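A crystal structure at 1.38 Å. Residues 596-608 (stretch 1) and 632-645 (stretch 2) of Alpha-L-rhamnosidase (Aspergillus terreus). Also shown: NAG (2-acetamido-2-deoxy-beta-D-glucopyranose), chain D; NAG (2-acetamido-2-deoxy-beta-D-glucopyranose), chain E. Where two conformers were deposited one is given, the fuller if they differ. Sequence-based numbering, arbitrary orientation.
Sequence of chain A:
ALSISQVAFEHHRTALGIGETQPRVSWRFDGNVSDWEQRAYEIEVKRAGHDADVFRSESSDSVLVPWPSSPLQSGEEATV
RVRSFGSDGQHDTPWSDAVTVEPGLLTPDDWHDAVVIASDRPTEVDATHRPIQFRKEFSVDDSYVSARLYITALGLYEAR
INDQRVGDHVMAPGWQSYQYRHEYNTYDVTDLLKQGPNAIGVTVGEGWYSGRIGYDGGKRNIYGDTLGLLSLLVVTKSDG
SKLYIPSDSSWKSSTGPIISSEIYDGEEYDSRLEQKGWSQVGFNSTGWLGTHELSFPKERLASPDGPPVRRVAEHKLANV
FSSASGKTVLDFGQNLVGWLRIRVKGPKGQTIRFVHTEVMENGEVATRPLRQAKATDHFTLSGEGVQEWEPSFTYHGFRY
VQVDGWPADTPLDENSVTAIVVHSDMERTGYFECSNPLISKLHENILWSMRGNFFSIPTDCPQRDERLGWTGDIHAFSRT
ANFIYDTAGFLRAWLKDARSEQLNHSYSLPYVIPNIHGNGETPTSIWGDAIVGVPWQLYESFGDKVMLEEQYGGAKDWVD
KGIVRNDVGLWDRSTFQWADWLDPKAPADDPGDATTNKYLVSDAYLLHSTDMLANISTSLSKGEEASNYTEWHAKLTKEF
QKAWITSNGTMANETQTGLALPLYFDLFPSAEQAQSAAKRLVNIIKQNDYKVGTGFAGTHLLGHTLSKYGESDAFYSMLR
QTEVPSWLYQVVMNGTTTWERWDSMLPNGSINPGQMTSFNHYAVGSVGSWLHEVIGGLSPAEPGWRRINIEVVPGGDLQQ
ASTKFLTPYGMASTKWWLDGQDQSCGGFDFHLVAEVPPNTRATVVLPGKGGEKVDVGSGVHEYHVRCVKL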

ATOM      1  N   THR A 596     -10.544  -8.146 -26.795  1.00 16.31           N
ATOM      2  CA  THR A 596     -11.235  -9.268 -26.170  1.00 16.16           C
ATOM      3  C   THR A 596     -12.607  -8.806 -25.676  1.00 14.55           C
ATOM      4  O   THR A 596     -12.705  -7.762 -25.029  1.00 15.36           O
ATOM      5  CB  THR A 596     -10.438  -9.823 -24.975  1.00 17.49           C
ATOM      6  OG1 THR A 596      -9.081 -10.032 -25.382  1.00 15.36           O
ATOM      7  CG2 THR A 596     -11.006 -11.129 -24.462  1.00 15.97           C
ATOM      8  N   ASN A 597     -13.649  -9.567 -25.976  1.00 15.51           N
ATOM      9  CA  ASN A 597     -15.023  -9.258 -25.584  1.00 14.74           C
ATOM     10  C   ASN A 597     -15.109  -9.035 -24.062  1.00 13.54           C
ATOM     11  O   ASN A 597     -14.595  -9.830 -23.255  1.00 14.05           O
ATOM     12  CB  ASN A 597     -15.979 -10.346 -26.058  1.00 15.54           C
ATOM     13  CG  ASN A 597     -17.413 -10.081 -25.699  1.00 16.59           C
ATOM     14  OD1 ASN A 597     -17.829 -10.293 -24.556  1.00 18.65           O
ATOM     15  ND2 ASN A 597     -18.149  -9.560 -26.666  1.00 20.70           N
ATOM     16  N   LYS A 598     -15.789  -7.947 -23.670  1.00 14.20           N
ATOM     17  CA  LYS A 598     -15.870  -7.543 -22.270  1.00 13.21           C
ATOM     18  C   LYS A 598     -16.588  -8.583 -21.411  1.00 12.69           C
ATOM     19  O   LYS A 598     -16.289  -8.686 -20.213  1.00 13.10           O
ATOM     20  CB  LYS A 598     -16.575  -6.177 -22.131  1.00 15.61           C
ATOM     21  CG  LYS A 598     -15.791  -5.021 -22.690  1.00 20.36           C
ATOM     22  CD  LYS A 598     -16.559  -3.721 -22.615  1.00 23.90           C
ATOM     23  CE  LYS A 598     -15.667  -2.553 -22.945  1.00 29.01           C
ATOM     24  NZ  LYS A 598     -16.174  -1.300 -22.366  1.00 31.49           N
ATOM     25  N   TYR A 599     -17.543  -9.308 -21.998  1.00 13.46           N
ATOM     26  CA  TYR A 599     -18.336 -10.312 -21.269  1.00 12.99           C
ATOM     27  C   TYR A 599     -17.593 -11.650 -21.194  1.00 13.76           C
ATOM     28  O   TYR A 599     -17.772 -12.362 -20.190  1.00 13.88           O
ATOM     29  CB  TYR A 599     -19.765 -10.403 -21.847  1.00 13.80           C
ATOM     30  CG  TYR A 599     -20.430  -9.055 -21.799  1.00 14.01           C
ATOM     31  CD1 TYR A 599     -20.754  -8.449 -20.596  1.00 15.30           C
ATOM     32  CD2 TYR A 599     -20.619  -8.336 -22.956  1.00 16.48           C
ATOM     33  CE1 TYR A 599     -21.269  -7.162 -20.541  1.00 15.55           C
ATOM     34  CE2 TYR A 599     -21.155  -7.059 -22.919  1.00 18.20           C
ATOM     35  CZ  TYR A 599     -21.455  -6.467 -21.711  1.00 17.54           C
ATOM     36  OH  TYR A 599     -21.932  -5.187 -21.690  1.00 19.44           O
ATOM     37  N   LEU A 600     -16.776 -11.978 -22.199  1.00 13.22           N
ATOM     38  CA  LEU A 600     -15.906 -13.167 -22.079  1.00 13.54           C
ATOM     39  C   LEU A 600     -14.980 -12.940 -20.877  1.00 13.41           C
ATOM     40  O   LEU A 600     -14.849 -13.790 -19.977  1.00 13.53           O
ATOM     41  CB  LEU A 600     -15.112 -13.326 -23.368  1.00 13.10           C
ATOM     42  CG  LEU A 600     -14.197 -14.551 -23.508  1.00 15.05           C
ATOM     43  CD1 LEU A 600     -13.857 -14.706 -24.994  1.00 18.17           C
ATOM     44  CD2 LEU A 600     -12.911 -14.385 -22.703  1.00 15.12           C
ATOM     45  N   VAL A 601     -14.391 -11.729 -20.821  1.00 12.28           N
ATOM     46  CA  VAL A 601     -13.502 -11.368 -19.713  1.00 12.66           C
ATOM     47  C   VAL A 601     -14.257 -11.423 -18.379  1.00 12.56           C
ATOM     48  O   VAL A 601     -13.787 -12.006 -17.387  1.00 12.43           O
ATOM     49  CB  VAL A 601     -12.842  -9.989 -19.923  1.00 12.51           C
ATOM     50  CG1 VAL A 601     -12.094  -9.494 -18.701  1.00 14.11           C
ATOM     51  CG2 VAL A 601     -11.885 -10.014 -21.103  1.00 13.94           C
ATOM     52  N   SER A 602     -15.426 -10.778 -18.348  1.00 11.54           N
ATOM     53  CA  SER A 602     -16.205 -10.688 -17.123  1.00 11.27           C
ATOM     54  C   SER A 602     -16.634 -12.065 -16.598  1.00 11.91           C
ATOM     55  O   SER A 602     -16.606 -12.337 -15.397  1.00 12.34           O
ATOM     56  CB  SER A 602     -17.394  -9.765 -17.346  1.00 12.46           C
ATOM     57  OG  SER A 602     -16.996  -8.413 -17.577  1.00 12.97           O
ATOM     58  N   ASP A 603     -17.115 -12.900 -17.520  1.00 11.70           N
ATOM     59  CA  ASP A 603     -17.563 -14.229 -17.132  1.00 13.37           C
ATOM     60  C   ASP A 603     -16.403 -15.075 -16.625  1.00 12.13           C
ATOM     61  O   ASP A 603     -16.598 -15.851 -15.643  1.00 13.04           O
ATOM     62  CB  ASP A 603     -18.225 -14.923 -18.317  1.00 12.67           C
ATOM     63  CG  ASP A 603     -19.603 -14.386 -18.674  1.00 12.45           C
ATOM     64  OD1 ASP A 603     -20.197 -13.627 -17.846  1.00 13.67           O
ATOM     65  OD2 ASP A 603     -20.100 -14.737 -19.788  1.00 14.13           O
ATOM     66  N   ALA A 604     -15.224 -14.899 -17.231  1.00 11.33           N
ATOM     67  CA  ALA A 604     -14.037 -15.631 -16.734  1.00 11.63           C
ATOM     68  C   ALA A 604     -13.768 -15.241 -15.276  1.00 10.69           C
ATOM     69  O   ALA A 604     -13.551 -16.118 -14.424  1.00 11.41           O
ATOM     70  CB  ALA A 604     -12.848 -15.386 -17.607  1.00 12.30           C
ATOM     71  N   TYR A 605     -13.808 -13.919 -14.998  1.00 11.61           N
ATOM     72  CA  TYR A 605     -13.579 -13.458 -13.646  1.00 10.83           C
ATOM     73  C   TYR A 605     -14.713 -13.830 -12.657  1.00 10.41           C
ATOM     74  O   TYR A 605     -14.450 -14.026 -11.455  1.00 11.26           O
ATOM     75  CB  TYR A 605     -13.275 -11.959 -13.616  1.00 11.26           C
ATOM     76  CG  TYR A 605     -11.819 -11.650 -13.803  1.00 10.74           C
ATOM     77  CD1 TYR A 605     -11.260 -11.537 -15.071  1.00 10.29           C
ATOM     78  CD2 TYR A 605     -10.982 -11.508 -12.711  1.00 11.99           C
ATOM     79  CE1 TYR A 605      -9.921 -11.232 -15.254  1.00 10.80           C
ATOM     80  CE2 TYR A 605      -9.633 -11.221 -12.883  1.00 11.95           C
ATOM     81  CZ  TYR A 605      -9.095 -11.083 -14.154  1.00 10.86           C
ATOM     82  OH  TYR A 605      -7.749 -10.807 -14.303  1.00 12.95           O
ATOM     83  N   LEU A 606     -15.954 -13.966 -13.160  1.00 10.67           N
ATOM     84  CA  LEU A 606     -17.054 -14.478 -12.331  0.50 11.11           C
ATOM     85  C   LEU A 606     -16.743 -15.918 -11.894  1.00 11.09           C
ATOM     86  O   LEU A 606     -16.929 -16.251 -10.726  1.00 12.62           O
ATOM     87  CB  LEU A 606     -18.378 -14.382 -13.102  0.50 11.76           C
ATOM     88  CG  LEU A 606     -19.517 -15.264 -12.588  0.50 13.48           C
ATOM     89  CD1 LEU A 606     -19.909 -14.895 -11.177  0.50 12.24           C
ATOM     90  CD2 LEU A 606     -20.713 -15.219 -13.522  0.50 13.44           C
ATOM     91  N   LEU A 607     -16.305 -16.751 -12.833  1.00 11.76           N
ATOM     92  CA  LEU A 607     -15.932 -18.117 -12.488  1.00 12.48           C
ATOM     93  C   LEU A 607     -14.781 -18.105 -11.465  1.00 11.98           C
ATOM     94  O   LEU A 607     -14.802 -18.843 -10.498  1.00 11.69           O
ATOM     95  CB  LEU A 607     -15.540 -18.873 -13.755  1.00 13.15           C
ATOM     96  CG  LEU A 607     -16.642 -19.640 -14.478  1.00 16.81           C
ATOM     97  CD1 LEU A 607     -17.165 -20.753 -13.622  1.00 18.77           C
ATOM     98  CD2 LEU A 607     -17.787 -18.811 -14.910  1.00 18.13           C
ATOM     99  N   HIS A 608     -13.779 -17.248 -11.714  1.00 11.25           N
ATOM    100  CA  HIS A 608     -12.624 -17.155 -10.807  1.00 11.00           C
ATOM    101  C   HIS A 608     -13.087 -16.749  -9.389  1.00 11.61           C
ATOM    102  O   HIS A 608     -12.617 -17.297  -8.364  1.00 11.79           O
ATOM    103  CB  HIS A 608     -11.560 -16.223 -11.383  1.00 12.38           C
ATOM    104  CG  HIS A 608     -10.386 -16.058 -10.512  1.00 12.92           C
ATOM    105  ND1 HIS A 608      -9.627 -17.125 -10.087  1.00 14.26           N
ATOM    106  CD2 HIS A 608      -9.807 -14.938 -10.056  1.00 13.95           C
ATOM    107  CE1 HIS A 608      -8.620 -16.652  -9.357  1.00 13.39           C
ATOM    108  NE2 HIS A 608      -8.708 -15.287  -9.352  1.00 14.45           N
ATOM    109  N   TRP A 632     -22.036 -24.282  -8.177  1.00 13.35           N
ATOM    110  CA  TRP A 632     -22.231 -23.118  -9.074  1.00 14.74           C
ATOM    111  C   TRP A 632     -21.057 -23.006 -10.045  1.00 13.19           C
ATOM    112  O   TRP A 632     -21.250 -22.742 -11.232  1.00 13.88           O
ATOM    113  CB  TRP A 632     -22.381 -21.812  -8.278  1.00 14.00           C
ATOM    114  CG  TRP A 632     -23.769 -21.553  -7.795  1.00 14.44           C
ATOM    115  CD1 TRP A 632     -24.429 -22.111  -6.744  1.00 16.80           C
ATOM    116  CD2 TRP A 632     -24.720 -20.688  -8.424  1.00 15.89           C
ATOM    117  NE1 TRP A 632     -25.717 -21.650  -6.678  1.00 16.61           N
ATOM    118  CE2 TRP A 632     -25.923 -20.779  -7.696  1.00 16.51           C
ATOM    119  CE3 TRP A 632     -24.646 -19.820  -9.514  1.00 17.59           C
ATOM    120  CZ2 TRP A 632     -27.058 -20.030  -8.027  1.00 18.07           C
ATOM    121  CZ3 TRP A 632     -25.766 -19.093  -9.843  1.00 19.22           C
ATOM    122  CH2 TRP A 632     -26.948 -19.203  -9.114  1.00 18.70           C
ATOM    123  N   HIS A 633     -19.830 -23.217  -9.552  1.00 13.77           N
ATOM    124  CA  HIS A 633     -18.670 -23.131 -10.428  1.00 13.28           C
ATOM    125  C   HIS A 633     -18.774 -24.164 -11.566  1.00 15.99           C
ATOM    126  O   HIS A 633     -18.482 -23.860 -12.718  1.00 15.23           O
ATOM    127  CB  HIS A 633     -17.393 -23.274  -9.618  1.00 14.76           C
ATOM    128  CG  HIS A 633     -16.165 -23.094 -10.412  1.00 14.21           C
ATOM    129  ND1 HIS A 633     -15.522 -24.116 -11.054  1.00 20.01           N
ATOM    130  CD2 HIS A 633     -15.416 -21.996 -10.629  1.00 14.66           C
ATOM    131  CE1 HIS A 633     -14.445 -23.632 -11.649  1.00 20.40           C
ATOM    132  NE2 HIS A 633     -14.359 -22.324 -11.414  1.00 14.87           N
ATOM    133  N   ALA A 634     -19.187 -25.402 -11.238  1.00 15.07           N
ATOM    134  CA  ALA A 634     -19.274 -26.415 -12.267  1.00 16.61           C
ATOM    135  C   ALA A 634     -20.365 -26.058 -13.281  1.00 16.30           C
ATOM    136  O   ALA A 634     -20.144 -26.178 -14.484  1.00 18.71           O
ATOM    137  CB  ALA A 634     -19.534 -27.765 -11.628  1.00 18.44           C
ATOM    138  N   LYS A 635     -21.534 -25.595 -12.805  1.00 15.58           N
ATOM    139  CA  LYS A 635     -22.635 -25.270 -13.716  1.00 17.14           C
ATOM    140  C   LYS A 635     -22.264 -24.077 -14.604  1.00 16.25           C
ATOM    141  O   LYS A 635     -22.518 -24.074 -15.827  1.00 17.56           O
ATOM    142  CB  LYS A 635     -23.938 -25.051 -12.942  1.00 19.32           C
ATOM    143  CG  LYS A 635     -24.526 -26.296 -12.273  1.00 27.91           C
ATOM    144  CD  LYS A 635     -24.796 -27.469 -13.183  1.00 42.54           C
ATOM    145  N   LEU A 636     -21.617 -23.070 -14.018  1.00 14.99           N
ATOM    146  CA  LEU A 636     -21.259 -21.893 -14.783  1.00 15.01           C
ATOM    147  C   LEU A 636     -20.052 -22.116 -15.695  1.00 14.59           C
ATOM    148  O   LEU A 636     -19.903 -21.426 -16.692  1.00 16.00           O
ATOM    149  CB  LEU A 636     -21.016 -20.698 -13.867  1.00 15.56           C
ATOM    150  CG  LEU A 636     -22.225 -20.219 -13.077  1.00 17.53           C
ATOM    151  CD1 LEU A 636     -21.830 -19.041 -12.205  1.00 20.45           C
ATOM    152  CD2 LEU A 636     -23.339 -19.808 -14.012  1.00 21.48           C
ATOM    153  N   THR A 637     -19.210 -23.113 -15.384  1.00 14.56           N
ATOM    154  CA  THR A 637     -18.148 -23.468 -16.278  1.00 15.66           C
ATOM    155  C   THR A 637     -18.756 -23.977 -17.611  1.00 16.18           C
ATOM    156  O   THR A 637     -18.304 -23.609 -18.704  1.00 16.19           O
ATOM    157  CB  THR A 637     -17.214 -24.502 -15.655  1.00 18.29           C
ATOM    158  OG1 THR A 637     -16.462 -23.947 -14.575  1.00 19.31           O
ATOM    159  CG2 THR A 637     -16.254 -25.030 -16.688  1.00 20.29           C
ATOM    160  N   LYS A 638     -19.799 -24.811 -17.507  1.00 15.45           N
ATOM    161  CA  LYS A 638     -20.553 -25.286 -18.691  0.50 16.35           C
ATOM    162  C   LYS A 638     -21.134 -24.093 -19.468  1.00 15.26           C
ATOM    163  O   LYS A 638     -21.000 -24.020 -20.703  1.00 16.26           O
ATOM    164  CB  LYS A 638     -21.642 -26.302 -18.314  0.50 18.53           C
ATOM    165  CG  LYS A 638     -22.530 -26.783 -19.460  0.50 21.43           C
ATOM    166  CD  LYS A 638     -23.671 -27.710 -19.025  0.50 24.67           C
ATOM    167  CE  LYS A 638     -24.564 -28.110 -20.181  0.50 31.55           C
ATOM    168  NZ  LYS A 638     -25.093 -29.487 -20.016  0.50 36.71           N
ATOM    169  N   GLU A 639     -21.717 -23.122 -18.738  1.00 15.27           N
ATOM    170  CA  GLU A 639     -22.296 -21.931 -19.410  1.00 15.97           C
ATOM    171  C   GLU A 639     -21.193 -21.075 -20.066  1.00 14.71           C
ATOM    172  O   GLU A 639     -21.382 -20.567 -21.174  1.00 16.64           O
ATOM    173  CB  GLU A 639     -23.138 -21.104 -18.443  1.00 16.92           C
ATOM    174  CG  GLU A 639     -24.326 -21.814 -17.877  1.00 17.47           C
ATOM    175  CD  GLU A 639     -25.315 -22.331 -18.915  1.00 20.24           C
ATOM    176  OE1 GLU A 639     -25.386 -21.745 -20.040  1.00 20.15           O
ATOM    177  OE2 GLU A 639     -26.057 -23.298 -18.590  1.00 26.18           O
ATOM    178  N   PHE A 640     -20.035 -20.941 -19.416  1.00 14.90           N
ATOM    179  CA  PHE A 640     -18.880 -20.246 -19.986  1.00 14.02           C
ATOM    180  C   PHE A 640     -18.479 -20.865 -21.321  1.00 13.92           C
ATOM    181  O   PHE A 640     -18.251 -20.164 -22.330  1.00 14.91           O
ATOM    182  CB  PHE A 640     -17.704 -20.159 -19.012  1.00 13.82           C
ATOM    183  CG  PHE A 640     -16.532 -19.409 -19.579  1.00 14.10           C
ATOM    184  CD1 PHE A 640     -15.596 -20.050 -20.371  1.00 13.84           C
ATOM    185  CD2 PHE A 640     -16.359 -18.050 -19.335  1.00 13.50           C
ATOM    186  CE1 PHE A 640     -14.538 -19.362 -20.923  1.00 14.51           C
ATOM    187  CE2 PHE A 640     -15.305 -17.371 -19.907  1.00 14.03           C
ATOM    188  CZ  PHE A 640     -14.419 -18.007 -20.715  1.00 14.08           C
ATOM    189  N   GLN A 641     -18.370 -22.198 -21.319  1.00 13.63           N
ATOM    190  CA  GLN A 641     -18.003 -22.959 -22.520  1.00 16.15           C
ATOM    191  C   GLN A 641     -19.026 -22.729 -23.641  1.00 14.55           C
ATOM    192  O   GLN A 641     -18.641 -22.425 -24.787  1.00 16.06           O
ATOM    193  CB  GLN A 641     -17.858 -24.437 -22.164  1.00 15.28           C
ATOM    194  CG  GLN A 641     -16.660 -24.697 -21.258  1.00 16.25           C
ATOM    195  CD  GLN A 641     -16.688 -26.054 -20.600  1.00 16.56           C
ATOM    196  OE1 GLN A 641     -17.631 -26.826 -20.774  1.00 18.43           O
ATOM    197  NE2 GLN A 641     -15.672 -26.307 -19.789  1.00 14.98           N
ATOM    198  N   LYS A 642     -20.314 -22.849 -23.307  1.00 14.93           N
ATOM    199  CA  LYS A 642     -21.362 -22.641 -24.298  1.00 17.82           C
ATOM    200  C   LYS A 642     -21.271 -21.248 -24.924  1.00 16.23           C
ATOM    201  O   LYS A 642     -21.506 -21.091 -26.118  1.00 18.34           O
ATOM    202  CB  LYS A 642     -22.744 -22.847 -23.679  1.00 18.06           C
ATOM    203  CG  LYS A 642     -23.077 -24.299 -23.382  1.00 22.42           C
ATOM    204  CD  LYS A 642     -24.220 -24.499 -22.411  1.00 29.27           C
ATOM    205  CE  LYS A 642     -25.562 -24.074 -22.949  1.00 41.94           C
ATOM    206  NZ  LYS A 642     -26.624 -24.401 -21.958  1.00 55.53           N
ATOM    207  N   ALA A 643     -20.975 -20.241 -24.093  1.00 15.61           N
ATOM    208  CA  ALA A 643     -20.975 -18.870 -24.563  1.00 15.37           C
ATOM    209  C   ALA A 643     -19.723 -18.507 -25.383  1.00 15.91           C
ATOM    210  O   ALA A 643     -19.837 -17.740 -26.359  1.00 18.02           O
ATOM    211  CB  ALA A 643     -21.125 -17.939 -23.386  1.00 18.39           C
ATOM    212  N   TRP A 644     -18.539 -19.013 -24.993  1.00 15.33           N
ATOM    213  CA  TRP A 644     -17.268 -18.430 -25.405  1.00 15.44           C
ATOM    214  C   TRP A 644     -16.274 -19.402 -26.041  1.00 15.15           C
ATOM    215  O   TRP A 644     -15.258 -18.951 -26.565  1.00 15.97           O
ATOM    216  CB  TRP A 644     -16.594 -17.726 -24.214  1.00 14.29           C
ATOM    217  CG  TRP A 644     -17.460 -16.663 -23.607  1.00 14.34           C
ATOM    218  CD1 TRP A 644     -17.942 -16.654 -22.336  1.00 13.30           C
ATOM    219  CD2 TRP A 644     -17.989 -15.474 -24.245  1.00 15.11           C
ATOM    220  NE1 TRP A 644     -18.687 -15.534 -22.113  1.00 13.89           N
ATOM    221  CE2 TRP A 644     -18.771 -14.813 -23.273  1.00 14.63           C
ATOM    222  CE3 TRP A 644     -17.912 -14.921 -25.534  1.00 16.01           C
ATOM    223  CZ2 TRP A 644     -19.410 -13.601 -23.520  1.00 15.48           C
ATOM    224  CZ3 TRP A 644     -18.548 -13.719 -25.778  1.00 17.16           C
ATOM    225  CH2 TRP A 644     -19.323 -13.099 -24.800  1.00 17.23           C
ATOM    226  N   ILE A 645     -16.539 -20.710 -25.993  1.00 14.84           N
ATOM    227  CA  ILE A 645     -15.590 -21.706 -26.510  1.00 16.47           C
ATOM    228  C   ILE A 645     -16.316 -22.554 -27.555  1.00 14.61           C
ATOM    229  O   ILE A 645     -17.381 -23.134 -27.263  1.00 17.33           O
ATOM    230  CB  ILE A 645     -15.001 -22.592 -25.402  1.00 17.29           C
ATOM    231  CG1 ILE A 645     -14.437 -21.775 -24.246  1.00 14.96           C
ATOM    232  CG2 ILE A 645     -13.931 -23.470 -26.006  1.00 19.49           C
ATOM    233  CD1 ILE A 645     -13.740 -22.543 -23.178  1.00 16.46           C
TER
HETATM  234  C1  NAG D   1     -25.227 -20.366  -3.234  1.00 17.06           C
HETATM  235  C2  NAG D   1     -25.692 -19.630  -1.936  1.00 16.05           C
HETATM  236  C3  NAG D   1     -26.903 -18.749  -2.247  1.00 16.06           C
HETATM  237  C4  NAG D   1     -26.603 -17.854  -3.465  1.00 16.10           C
HETATM  238  C5  NAG D   1     -25.980 -18.603  -4.616  1.00 14.34           C
HETATM  239  C6  NAG D   1     -25.451 -17.686  -5.721  1.00 15.03           C
HETATM  240  C7  NAG D   1     -25.140 -20.810   0.096  1.00 20.34           C
HETATM  241  C8  NAG D   1     -25.548 -21.782   1.151  1.00 23.27           C
HETATM  242  N2  NAG D   1     -26.020 -20.529  -0.858  1.00 18.79           N
HETATM  243  O3  NAG D   1     -27.240 -17.965  -1.096  1.00 18.42           O
HETATM  244  O4  NAG D   1     -27.820 -17.310  -4.015  1.00 16.07           O
HETATM  245  O5  NAG D   1     -24.873 -19.448  -4.199  1.00 15.25           O
HETATM  246  O6  NAG D   1     -24.196 -17.070  -5.357  1.00 14.69           O
HETATM  247  O7  NAG D   1     -23.981 -20.340   0.091  1.00 18.75           O
HETATM  248  C1  NAG E   1     -14.828 -11.454 -30.013  1.00 24.58           C
HETATM  249  C2  NAG E   1     -14.954 -10.534 -31.195  1.00 31.16           C
HETATM  250  C3  NAG E   1     -16.409 -10.098 -31.403  1.00 32.21           C
HETATM  251  C4  NAG E   1     -17.410 -11.249 -31.376  1.00 29.60           C
HETATM  252  C5  NAG E   1     -17.182 -12.062 -30.084  1.00 28.39           C
HETATM  253  C6  NAG E   1     -18.140 -13.240 -29.889  1.00 30.83           C
HETATM  254  C7  NAG E   1     -14.275  -8.518 -29.878  1.00 35.22           C
HETATM  255  C8  NAG E   1     -13.335  -7.374 -29.817  1.00 39.92           C
HETATM  256  N2  NAG E   1     -14.099  -9.382 -30.934  1.00 32.32           N
HETATM  257  O3  NAG E   1     -16.453  -9.399 -32.615  1.00 38.12           O
HETATM  258  O4  NAG E   1     -18.705 -10.680 -31.189  1.00 34.20           O
HETATM  259  O5  NAG E   1     -15.825 -12.490 -30.061  1.00 25.37           O
HETATM  260  O6  NAG E   1     -18.026 -14.117 -31.012  1.00 37.70           O
HETATM  261  O7  NAG E   1     -15.132  -8.585 -28.977  1.00 33.29           O

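Two helices, 598-608 and 632-644, lie side by side and nearly antiparallel, their directions 163° apart and their axes 10.1 Å apart at closest approach. The pairing therefore runs in reverse: the start of stretch 2 meets the end of stretch 1. The spacing is that of interlocking side chains, and the contacting positions recur every three or four residues, the rhythm that keeps one helical face on the partner.

His-633 opens the contact. Its ring takes Leu-607 CD1 over one face, 4.0 Å from the ring centroid, a CH-pi contact that puts a methyl against the pi cloud. One turn on, Leu-636 points toward stretch 1 and packs its CB 3.9 Å from Leu-607 CD1, while its CD1 lies 4.2 Å from Leu-606 CD2. Thr-637 OG1 donates to His-633 O at 2.7 Å within its own helix, so the hydroxyl is satisfied where it meets Leu-607 CD1, 3.4 Å from that OG1. With Phe-640, these three residues form the hole that receives Leu-607 as a knob.

Phe-640 answers in the other direction, as a knob among Leu-600, Asp-603, Ala-604 and Leu-607. Ala-604 lies against the ring, Ala-604 CB 3.9 Å from Phe-640 CE2; Leu-600 O and Asp-603 CB lie at the ring's edge.

Trp-644, in the last turn, combines both kinds of chemistry. Leu-600 CA sits over its five-membered ring, 3.6 Å from the centroid, so the indole face covers backbone. At the ring edge, Trp-644 NE1 donates to Asp-603 OD2 at 2.8 Å and 171°, nearly straight; this is the one hydrogen bond between the stretches, and it satisfies a buried indole N-H with a carboxylate. Nearby, Asn-597 caps helix 598-608, its OD1 accepting from Tyr-599 N at 2.8 Å and Leu-600 N at 3.1 Å.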